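Local coordinates for amidase, hydantoinase/carbamoylase family (Burkholderia vietnamiensis, PDB 5I4M), which probably hydrolyses N-carbamoyl-L-amino acids to the free amino acids, as a zinc-dependent member of the peptidase M20 family, at residues L36-K41 with V67-A72. Sequence-based numbering, arbitrary orientation.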
ATOM      1  N   LEU A  36      21.493 -26.344  -3.044  1.00  9.63           N
ATOM      2  CA  LEU A  36      21.041 -24.958  -2.964  1.00 11.02           C
ATOM      3  C   LEU A  36      20.475 -24.487  -4.298  1.00 11.57           C
ATOM      4  O   LEU A  36      19.428 -23.834  -4.338  1.00 10.09           O
ATOM      5  CB  LEU A  36      22.186 -24.049  -2.517  1.00  9.01           C
ATOM      6  CG  LEU A  36      22.443 -24.103  -1.013  1.00  9.46           C
ATOM      7  CD1 LEU A  36      23.867 -23.648  -0.660  1.00 12.33           C
ATOM      8  CD2 LEU A  36      21.430 -23.242  -0.264  1.00 10.91           C
ATOM      9  N   MET A  37      21.145 -24.825  -5.403  1.00 11.05           N
ATOM     10  CA  MET A  37      20.627 -24.429  -6.704  1.00 11.39           C
ATOM     11  C   MET A  37      19.295 -25.109  -6.997  1.00 10.38           C
ATOM     12  O   MET A  37      18.429 -24.521  -7.655  1.00 14.53           O
ATOM     13  CB  MET A  37      21.655 -24.746  -7.789  1.00 11.73           C
ATOM     14  CG  MET A  37      23.018 -24.077  -7.558  1.00 14.82           C
ATOM     15  SD  MET A  37      22.913 -22.269  -7.592  1.00 17.21           S
ATOM     16  CE  MET A  37      23.027 -21.878  -5.848  1.00 13.55           C
ATOM     17  N   GLU A  38      19.115 -26.338  -6.516  1.00 13.59           N
ATOM     18  CA  GLU A  38      17.879 -27.068  -6.774  1.00 12.55           C
ATOM     19  C   GLU A  38      16.711 -26.456  -5.999  1.00 11.20           C
ATOM     20  O   GLU A  38      15.650 -26.186  -6.568  1.00 12.82           O
ATOM     21  CB  GLU A  38      18.080 -28.538  -6.404  1.00 17.06           C
ATOM     22  CG  GLU A  38      17.123 -29.482  -7.048  1.00 28.88           C
ATOM     23  CD  GLU A  38      17.278 -29.525  -8.560  1.00 34.02           C
ATOM     24  OE1 GLU A  38      18.429 -29.575  -9.057  1.00 39.24           O
ATOM     25  OE2 GLU A  38      16.243 -29.501  -9.247  1.00 34.14           O
ATOM     26  N   VAL A  39      16.894 -26.209  -4.702  1.00  9.23           N
ATOM     27  CA  VAL A  39      15.815 -25.590  -3.933  1.00 13.31           C
ATOM     28  C   VAL A  39      15.559 -24.149  -4.379  1.00 10.80           C
ATOM     29  O   VAL A  39      14.432 -23.646  -4.261  1.00 10.51           O
ATOM     30  CB  VAL A  39      16.117 -25.663  -2.425  1.00 11.22           C
ATOM     31  CG1 VAL A  39      14.967 -25.061  -1.648  1.00  7.77           C
ATOM     32  CG2 VAL A  39      16.323 -27.101  -2.011  1.00 11.24           C
ATOM     33  N   ALA A  40      16.572 -23.468  -4.919  1.00  9.29           N
ATOM     34  CA  ALA A  40      16.362 -22.111  -5.417  1.00 11.71           C
ATOM     35  C   ALA A  40      15.337 -22.045  -6.548  1.00 12.30           C
ATOM     36  O   ALA A  40      14.820 -20.961  -6.827  1.00 13.22           O
ATOM     37  CB  ALA A  40      17.684 -21.505  -5.893  1.00 11.62           C
ATOM     38  N   LYS A  41      15.055 -23.164  -7.228  1.00  9.87           N
ATOM     39  CA  LYS A  41      14.024 -23.153  -8.265  1.00 10.42           C
ATOM     40  C   LYS A  41      12.621 -22.969  -7.697  1.00 14.36           C
ATOM     41  O   LYS A  41      11.712 -22.557  -8.428  1.00 12.67           O
ATOM     42  CB  LYS A  41      14.058 -24.457  -9.060  1.00 14.45           C
ATOM     43  CG  LYS A  41      15.383 -24.757  -9.709  1.00 15.54           C
ATOM     44  CD  LYS A  41      15.373 -26.166 -10.285  1.00 14.53           C
ATOM     45  CE  LYS A  41      16.597 -26.401 -11.142  1.00 19.85           C
ATOM     46  NZ  LYS A  41      16.678 -27.816 -11.592  1.00 21.62           N
ATOM     47  N   VAL A  67      12.313 -32.964   3.150  1.00  9.63           N
ATOM     48  CA  VAL A  67      11.910 -34.142   3.922  1.00 10.24           C
ATOM     49  C   VAL A  67      12.200 -35.422   3.145  1.00 12.67           C
ATOM     50  O   VAL A  67      12.711 -36.403   3.704  1.00 12.08           O
ATOM     51  CB  VAL A  67      10.425 -34.040   4.321  1.00 10.35           C
ATOM     52  CG1 VAL A  67       9.878 -35.396   4.742  1.00 15.16           C
ATOM     53  CG2 VAL A  67      10.264 -33.015   5.445  1.00  9.74           C
ATOM     54  N   GLY A  68      11.888 -35.437   1.848  1.00 11.26           N
ATOM     55  CA  GLY A  68      12.200 -36.614   1.042  1.00 12.10           C
ATOM     56  C   GLY A  68      13.686 -36.924   1.004  1.00 17.70           C
ATOM     57  O   GLY A  68      14.094 -38.086   1.120  1.00 12.92           O
ATOM     58  N   TRP A  69      14.517 -35.890   0.838  1.00 14.40           N
ATOM     59  CA  TRP A  69      15.962 -36.088   0.850  1.00 11.61           C
ATOM     60  C   TRP A  69      16.433 -36.611   2.198  1.00 15.12           C
ATOM     61  O   TRP A  69      17.291 -37.501   2.266  1.00 14.79           O
ATOM     62  CB  TRP A  69      16.679 -34.776   0.537  1.00 11.42           C
ATOM     63  CG  TRP A  69      16.551 -34.304  -0.879  1.00 12.08           C
ATOM     64  CD1 TRP A  69      16.157 -35.039  -1.964  1.00 14.76           C
ATOM     65  CD2 TRP A  69      16.794 -32.971  -1.359  1.00 10.41           C
ATOM     66  NE1 TRP A  69      16.158 -34.249  -3.092  1.00 11.55           N
ATOM     67  CE2 TRP A  69      16.550 -32.978  -2.747  1.00 14.73           C
ATOM     68  CE3 TRP A  69      17.208 -31.781  -0.752  1.00 11.21           C
ATOM     69  CZ2 TRP A  69      16.707 -31.842  -3.535  1.00 10.57           C
ATOM     70  CZ3 TRP A  69      17.366 -30.657  -1.534  1.00 12.97           C
ATOM     71  CH2 TRP A  69      17.114 -30.696  -2.915  1.00 11.17           C
ATOM     72  N   ALA A  70      15.904 -36.052   3.286  1.00 11.26           N
ATOM     73  CA  ALA A  70      16.340 -36.495   4.604  1.00 12.97           C
ATOM     74  C   ALA A  70      15.984 -37.953   4.833  1.00 15.25           C
ATOM     75  O   ALA A  70      16.784 -38.713   5.388  1.00 15.01           O
ATOM     76  CB  ALA A  70      15.717 -35.621   5.691  1.00 13.17           C
ATOM     77  N   LYS A  71      14.777 -38.362   4.427  1.00 12.75           N
ATOM     78  CA  LYS A  71      14.404 -39.762   4.598  1.00 13.81           C
ATOM     79  C   LYS A  71      15.326 -40.662   3.793  1.00 14.52           C
ATOM     80  O   LYS A  71      15.719 -41.742   4.257  1.00 15.39           O
ATOM     81  CB  LYS A  71      12.948 -39.983   4.195  1.00 16.65           C
ATOM     82  CG  LYS A  71      11.948 -39.504   5.241  1.00 13.81           C
ATOM     83  CD  LYS A  71      10.514 -39.677   4.771  1.00 21.39           C
ATOM     84  CE  LYS A  71       9.532 -39.137   5.795  1.00 23.70           C
ATOM     85  NZ  LYS A  71       8.152 -39.111   5.242  1.00 27.45           N
ATOM     86  N   ALA A  72      15.693 -40.229   2.585  1.00 16.98           N
ATOM     87  CA  ALA A  72      16.610 -41.018   1.771  1.00 18.84           C
ATOM     88  C   ALA A  72      17.984 -41.108   2.411  1.00 17.63           C
ATOM     89  O   ALA A  72      18.728 -42.053   2.135  1.00 16.07           O
ATOM     90  CB  ALA A  72      16.718 -40.425   0.365  1.00 14.92           C
TER
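Val39 and Trp69 make the closest approach between 36-41 and 67-72, which lie on helices 29-39 and 57-72: Val39 CG2 lies 3.7 Å from Trp69 CZ3 and 3.8 Å from Trp69 CH2. The near-equal distances place the methyl against the CZ3-CH2 bond of the six-membered ring, at its far end from the backbone, and it comes in obliquely. The torsion of Val39 explains which branch touches: CG1 is anti to the backbone N (chi1 -178°), which leaves CG2 beside that nitrogen and directed at the indole. Glu38 adds a looser contact: its CB lies 4.2 Å from Trp69 CH2, at the ring edge and near the ring plane. The aliphatic part of Glu38, CB and CG, makes this contact, while its carboxylate leads away from the tryptophan and forms a salt bridge with Lys41, from NZ to OE2 at 2.9 Å. The lysine nitrogen sits above the carboxylate plane, 37° out of it. The pair belongs to 36-41 alone, and the atoms meeting across the contact are carbons.

One long side chain spans the gap, as the CA atoms of Val39 and Trp69 are 11.5 Å apart and the two segments together bury just 104 Å². Helix 117-132 supplies the next shell. Ile117 and Leu121 pack on Val39, Leu124 packs on Trp69, and Arg128 makes a cation-pi interaction with the indole. The same helix therefore lies against both partners, giving them a shared packing surface. Val39 is buried and its side chain is about 11 Å from that of the zinc ligand His104, too far for a direct role at the metals. What results is plain helix-to-helix packing through a bridging tryptophan, in the zinc-binding catalytic domain of the M20 fold.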